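Local atomic coordinates of diacylglycerol kinase (Bacillus anthracis, PDB entry 3S40), a protein that probably catalyses the ATP-dependent phosphorylation of diacylglycerol to phosphatidic acid. Residues 26-29 against 30-33; 131-135 against 136-140. All coordinates share one frame; numbering follows the deposited sequence.

Interaction 1 of 2, residues 26-29 against 30-33; sequences TNLT and KIVP
Lys-30 lies back along the helix over Thr-26 and Asn-27, and each carbon of its side chain from CB to CE meets something one turn earlier. Lys-30 CB sits 3.4 Å from the Asn-27 carbonyl O. With CG anti to its own carbonyl carbon (chi1 -69°), the chain turns toward the start of the helix, and Lys-30 CG comes 3.4 Å from Thr-26 O. CD passes the same oxygen at longer range. Lys-30 CE then runs alongside the threonine methyl, 3.8 Å from Thr-26 CG2, as the two side chains point the same way; the chain, extended beyond CG, leads the ammonium group away from that methyl.

Leu-28 holds a different flank. Its CG packs 3.7 Å from Val-32 CG2, while its CD1 reaches Ile-31 CD1 at 4.0 Å, so one leucine touches the side chains three and four residues ahead.

Backbone bonds continue the helix underneath: Val-32 N donates to Leu-28 O, and Ile-31 N to Asn-27 O in the carbonyl plane. Pro-33 interrupts the ladder, having no N-H to give Thr-29 O; Pro-33 CD instead lies 3.4 Å from Thr-29 O and also close to Leu-28 O, and the helix kinks here. The Thr-29 hydroxyl bonds to His-25 O, and that of Thr-26 to Asp-23, near the start of the helix.

Helix 24-38 is the crossover of the beta-alpha-beta unit made with strands 11-15 and 42-46; Asn-27 and Ile-31 face inward onto Phe-70 of strand 66-71, and with Lys-30 they also touch Ile-113 of helix 113-120.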
ATOM      1  N   THR A  26      21.573   5.443  15.328  1.00 35.36           N
ATOM      2  CA  THR A  26      21.930   4.143  14.804  1.00 30.00           C
ATOM      3  C   THR A  26      21.258   3.899  13.456  1.00 25.76           C
ATOM      4  O   THR A  26      21.891   3.412  12.517  1.00 28.50           O
ATOM      5  CB  THR A  26      21.568   3.020  15.788  1.00 45.13           C
ATOM      6  OG1 THR A  26      22.446   3.086  16.917  1.00 54.10           O
ATOM      7  CG2 THR A  26      21.742   1.678  15.128  1.00 46.43           C
ATOM      8  N   ASN A  27      19.980   4.242  13.362  1.00 23.54           N
ATOM      9  CA  ASN A  27      19.265   4.116  12.097  1.00 25.64           C
ATOM     10  C   ASN A  27      19.885   4.954  10.981  1.00 27.40           C
ATOM     11  O   ASN A  27      20.011   4.515   9.841  1.00 25.35           O
ATOM     12  CB  ASN A  27      17.796   4.480  12.291  1.00 24.13           C
ATOM     13  CG  ASN A  27      17.089   3.506  13.209  1.00 32.53           C
ATOM     14  OD1 ASN A  27      17.518   2.358  13.354  1.00 39.97           O
ATOM     15  ND2 ASN A  27      16.014   3.954  13.840  1.00 31.91           N
ATOM     16  N   LEU A  28      20.277   6.175  11.319  1.00 23.78           N
ATOM     17  CA  LEU A  28      20.812   7.070  10.318  1.00 13.88           C
ATOM     18  C   LEU A  28      22.209   6.631   9.861  1.00 19.70           C
ATOM     19  O   LEU A  28      22.616   6.888   8.724  1.00 28.81           O
ATOM     20  CB  LEU A  28      20.801   8.491  10.860  1.00 23.35           C
ATOM     21  CG  LEU A  28      19.784   9.470  10.277  1.00 32.81           C
ATOM     22  CD1 LEU A  28      18.553   8.772   9.761  1.00 32.77           C
ATOM     23  CD2 LEU A  28      19.421  10.561  11.295  1.00 30.75           C
ATOM     24  N   THR A  29      22.931   5.941  10.737  1.00 19.17           N
ATOM     25  CA  THR A  29      24.228   5.376  10.371  1.00 22.46           C
ATOM     26  C   THR A  29      24.018   4.277   9.335  1.00 29.05           C
ATOM     27  O   THR A  29      24.855   4.030   8.474  1.00 24.91           O
ATOM     28  CB  THR A  29      24.908   4.752  11.596  1.00 30.55           C
ATOM     29  OG1 THR A  29      25.219   5.790  12.531  1.00 32.41           O
ATOM     30  CG2 THR A  29      26.187   4.019  11.193  1.00 27.18           C
ATOM     31  N   LYS A  30      22.884   3.607   9.429  1.00 30.35           N
ATOM     32  CA  LYS A  30      22.602   2.525   8.501  1.00 26.86           C
ATOM     33  C   LYS A  30      22.123   3.031   7.140  1.00 28.43           C
ATOM     34  O   LYS A  30      22.495   2.486   6.102  1.00 30.58           O
ATOM     35  CB  LYS A  30      21.594   1.578   9.120  1.00 29.00           C
ATOM     36  CG  LYS A  30      22.155   0.803  10.288  1.00 38.46           C
ATOM     37  CD  LYS A  30      21.070  -0.015  10.973  1.00 41.76           C
ATOM     38  CE  LYS A  30      21.620  -0.766  12.177  1.00 39.33           C
ATOM     39  NZ  LYS A  30      20.577  -1.642  12.804  1.00 44.89           N
ATOM     40  N   ILE A  31      21.317   4.081   7.125  1.00 18.34           N
ATOM     41  CA  ILE A  31      20.689   4.428   5.850  1.00 21.58           C
ATOM     42  C   ILE A  31      21.292   5.602   5.107  1.00 27.36           C
ATOM     43  O   ILE A  31      21.281   5.628   3.892  1.00 27.28           O
ATOM     44  CB  ILE A  31      19.163   4.637   5.986  1.00 25.24           C
ATOM     45  CG1 ILE A  31      18.843   5.975   6.630  1.00 26.92           C
ATOM     46  CG2 ILE A  31      18.528   3.475   6.746  1.00 23.10           C
ATOM     47  CD1 ILE A  31      17.355   6.162   6.927  1.00 32.80           C
ATOM     48  N   VAL A  32      21.839   6.578   5.820  1.00 29.27           N
ATOM     49  CA  VAL A  32      22.232   7.803   5.135  1.00 22.01           C
ATOM     50  C   VAL A  32      23.488   7.693   4.254  1.00 25.61           C
ATOM     51  O   VAL A  32      23.502   8.186   3.122  1.00 31.96           O
ATOM     52  CB  VAL A  32      22.348   9.006   6.108  1.00 34.68           C
ATOM     53  CG1 VAL A  32      22.836  10.223   5.343  1.00 34.84           C
ATOM     54  CG2 VAL A  32      20.991   9.295   6.761  1.00 26.98           C
ATOM     55  N   PRO A  33      24.541   7.044   4.765  1.00 30.63           N
ATOM     56  CA  PRO A  33      25.806   6.985   4.021  1.00 34.70           C
ATOM     57  C   PRO A  33      25.743   6.425   2.594  1.00 31.46           C
ATOM     58  O   PRO A  33      26.265   7.084   1.689  1.00 32.39           O
ATOM     59  CB  PRO A  33      26.703   6.135   4.931  1.00 34.66           C
ATOM     60  CG  PRO A  33      26.213   6.479   6.302  1.00 37.40           C
ATOM     61  CD  PRO A  33      24.705   6.570   6.151  1.00 29.46           C
TER

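Interaction 2 of 2, residues 131-135 against 136-140; sequences AKANG and QHFLN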
ATOM      1  N   ALA A 131      -5.005   3.089  -6.340  1.00 28.85           N
ATOM      2  CA  ALA A 131      -6.459   3.000  -6.345  1.00 31.50           C
ATOM      3  C   ALA A 131      -7.111   4.324  -5.933  1.00 36.37           C
ATOM      4  O   ALA A 131      -6.501   5.137  -5.234  1.00 33.08           O
ATOM      5  CB  ALA A 131      -6.923   1.852  -5.430  1.00 26.60           C
ATOM      6  N   LYS A 132      -8.357   4.517  -6.367  1.00 39.53           N
ATOM      7  CA  LYS A 132      -9.179   5.649  -5.941  1.00 34.88           C
ATOM      8  C   LYS A 132     -10.573   5.200  -5.508  1.00 35.88           C
ATOM      9  O   LYS A 132     -11.341   4.660  -6.309  1.00 35.65           O
ATOM     10  CB  LYS A 132      -9.339   6.661  -7.072  1.00 37.34           C
ATOM     11  CG  LYS A 132      -8.775   8.029  -6.765  1.00 39.47           C
ATOM     12  CD  LYS A 132      -9.562   9.118  -7.472  1.00 51.63           C
ATOM     13  CE  LYS A 132      -8.643  10.200  -8.016  1.00 66.57           C
ATOM     14  NZ  LYS A 132      -9.390  11.419  -8.447  1.00 72.32           N
ATOM     15  N   ALA A 133     -10.907   5.449  -4.244  1.00 41.04           N
ATOM     16  CA  ALA A 133     -12.245   5.145  -3.741  1.00 39.50           C
ATOM     17  C   ALA A 133     -12.973   6.436  -3.351  1.00 37.43           C
ATOM     18  O   ALA A 133     -12.518   7.156  -2.469  1.00 40.05           O
ATOM     19  CB  ALA A 133     -12.155   4.192  -2.554  1.00 36.41           C
ATOM     20  N   ASN A 134     -14.092   6.725  -4.011  1.00 40.44           N
ATOM     21  CA  ASN A 134     -14.803   7.985  -3.787  1.00 46.21           C
ATOM     22  C   ASN A 134     -13.812   9.146  -3.716  1.00 45.74           C
ATOM     23  O   ASN A 134     -13.815   9.906  -2.751  1.00 42.70           O
ATOM     24  CB  ASN A 134     -15.630   7.945  -2.487  1.00 37.92           C
ATOM     25  CG  ASN A 134     -16.864   7.053  -2.593  1.00 43.33           C
ATOM     26  OD1 ASN A 134     -17.234   6.613  -3.682  1.00 40.89           O
ATOM     27  ND2 ASN A 134     -17.520   6.801  -1.452  1.00 42.28           N
ATOM     28  N   GLY A 135     -12.949   9.257  -4.720  1.00 46.11           N
ATOM     29  CA  GLY A 135     -11.950  10.318  -4.751  1.00 50.27           C
ATOM     30  C   GLY A 135     -10.996  10.357  -3.566  1.00 52.37           C
ATOM     31  O   GLY A 135     -10.576  11.425  -3.119  1.00 62.60           O
ATOM     32  N   GLN A 136     -10.665   9.181  -3.049  1.00 49.60           N
ATOM     33  CA  GLN A 136      -9.641   9.024  -2.027  1.00 43.38           C
ATOM     34  C   GLN A 136      -8.650   7.959  -2.523  1.00 49.06           C
ATOM     35  O   GLN A 136      -9.070   6.889  -2.999  1.00 50.74           O
ATOM     36  CB  GLN A 136     -10.300   8.588  -0.723  1.00 44.22           C
ATOM     37  CG  GLN A 136      -9.362   7.974   0.297  1.00 56.09           C
ATOM     38  CD  GLN A 136      -8.485   8.998   0.980  1.00 71.75           C
ATOM     39  OE1 GLN A 136      -8.862   9.568   2.004  1.00 76.50           O
ATOM     40  NE2 GLN A 136      -7.305   9.237   0.418  1.00 77.52           N
ATOM     41  N   HIS A 137      -7.350   8.243  -2.436  1.00 37.19           N
ATOM     42  CA  HIS A 137      -6.331   7.316  -2.950  1.00 37.36           C
ATOM     43  C   HIS A 137      -5.885   6.298  -1.915  1.00 50.71           C
ATOM     44  O   HIS A 137      -5.628   6.660  -0.768  1.00 58.68           O
ATOM     45  CB  HIS A 137      -5.076   8.060  -3.433  1.00 26.39           C
ATOM     46  CG  HIS A 137      -5.322   8.986  -4.577  1.00 31.70           C
ATOM     47  ND1 HIS A 137      -5.506  10.342  -4.410  1.00 36.60           N
ATOM     48  CD2 HIS A 137      -5.410   8.754  -5.908  1.00 36.05           C
ATOM     49  CE1 HIS A 137      -5.697  10.904  -5.591  1.00 44.03           C
ATOM     50  NE2 HIS A 137      -5.639   9.962  -6.518  1.00 35.83           N
ATOM     51  N   PHE A 138      -5.763   5.036  -2.327  1.00 43.34           N
ATOM     52  CA  PHE A 138      -5.089   4.034  -1.493  1.00 45.67           C
ATOM     53  C   PHE A 138      -4.141   3.127  -2.271  1.00 43.10           C
ATOM     54  O   PHE A 138      -4.335   2.859  -3.457  1.00 41.68           O
ATOM     55  CB  PHE A 138      -6.072   3.191  -0.661  1.00 32.55           C
ATOM     56  CG  PHE A 138      -6.960   2.295  -1.474  1.00 38.59           C
ATOM     57  CD1 PHE A 138      -6.616   0.964  -1.696  1.00 31.90           C
ATOM     58  CD2 PHE A 138      -8.154   2.773  -1.995  1.00 34.97           C
ATOM     59  CE1 PHE A 138      -7.454   0.128  -2.433  1.00 31.59           C
ATOM     60  CE2 PHE A 138      -8.992   1.948  -2.728  1.00 34.61           C
ATOM     61  CZ  PHE A 138      -8.640   0.621  -2.954  1.00 35.23           C
ATOM     62  N   LEU A 139      -3.123   2.651  -1.572  1.00 38.16           N
ATOM     63  CA  LEU A 139      -2.070   1.847  -2.168  1.00 46.22           C
ATOM     64  C   LEU A 139      -2.252   0.368  -1.837  1.00 42.50           C
ATOM     65  O   LEU A 139      -1.865  -0.515  -2.612  1.00 37.41           O
ATOM     66  CB  LEU A 139      -0.729   2.325  -1.625  1.00 39.50           C
ATOM     67  CG  LEU A 139       0.447   2.387  -2.586  1.00 45.38           C
ATOM     68  CD1 LEU A 139      -0.006   2.935  -3.919  1.00 43.85           C
ATOM     69  CD2 LEU A 139       1.554   3.245  -1.978  1.00 34.09           C
ATOM     70  N   ASN A 140      -2.846   0.100  -0.678  1.00 32.02           N
ATOM     71  CA  ASN A 140      -2.892  -1.256  -0.162  1.00 31.24           C
ATOM     72  C   ASN A 140      -4.251  -1.922  -0.229  1.00 34.13           C
ATOM     73  O   ASN A 140      -4.413  -2.952  -0.890  1.00 32.24           O
ATOM     74  CB  ASN A 140      -2.363  -1.301   1.267  1.00 37.14           C
ATOM     75  CG  ASN A 140      -1.171  -2.190   1.394  1.00 47.88           C
ATOM     76  OD1 ASN A 140      -0.056  -1.727   1.641  1.00 51.01           O
ATOM     77  ND2 ASN A 140      -1.388  -3.484   1.203  1.00 61.35           N
TER
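The methyl of Ala-131 presses over one face of the Phe-138 ring in a close CH-pi contact, with CB 3.4 Å from the ring centroid and 16° off the normal. It is displaced toward the rim, near CZ and CE2. Ala-133 meets the same ring differently: its CB lies at the edge, 3.9 Å from CE2. Phe-138 takes up this place by setting CG between its backbone N and carbonyl carbon (chi1 67°), which brings the ring back across the neighbouring strand.

On the face of the sheet that bears Lys-132 and His-137, these two side chains run side by side. Lys-132 CG is 3.5 Å from His-137 CD2, and CE approaches NE2 obliquely, but Lys-132 NZ stays 4.5 Å from His-137 NE2, not in contact.

Beneath them is a beta hairpin of strands 125-133 and 136-138, turned by two residues, Asn-134 and Gly-135, both with positive phi and left-handed helical backbone angles. Ala-131 and Phe-138 form an antiparallel hydrogen-bonded pair: Ala-131 N reaches Phe-138 O at 3.0 Å, nearly along the C=O axis, whereas Phe-138 N returns to Ala-131 O from above the carbonyl plane. Lys-132 and His-137 form the non-hydrogen-bonded pair, whose two CA-H groups each point at a carbonyl O of the opposite strand, His-137 CA lying 3.2 Å from Ala-131 O.

Farther out, the Asn-134 amide ties the turn to the start of strand 284-296, which borders strand 125-133 in the sheet, and to the residue just before it, accepting from Gln-285 N through OD1 and donating to Pro-283 O through ND2. Gln-136 NE2 donates to Asn-81 OD1. Beyond Phe-138, the two carboxylate oxygens of Asp-275 receive the backbone N-H groups of Leu-139 and Asn-140.

Interactions 1 and 2 lie on opposite sides of the chain's centre, their own centres 33 Å apart and their nearest atoms about 18 Å apart, so they do not touch. Interaction 1 belongs to a helix packed against the four-stranded parallel sheet; interaction 2 ends a hairpin whose second strand is an outermost strand of a six-stranded antiparallel sheet. An indirect path joins them: strand 66-71, whose Phe-70 touches Asn-27 and Ile-31, is followed by helix 73-83, whose Asn-81 bonds to Gln-136. Neither contact contains a residue identified as catalytic or ligand-binding, and both are local packing, the first along a helix beside the parallel sheet, the second at a hairpin turn on the antiparallel sheet.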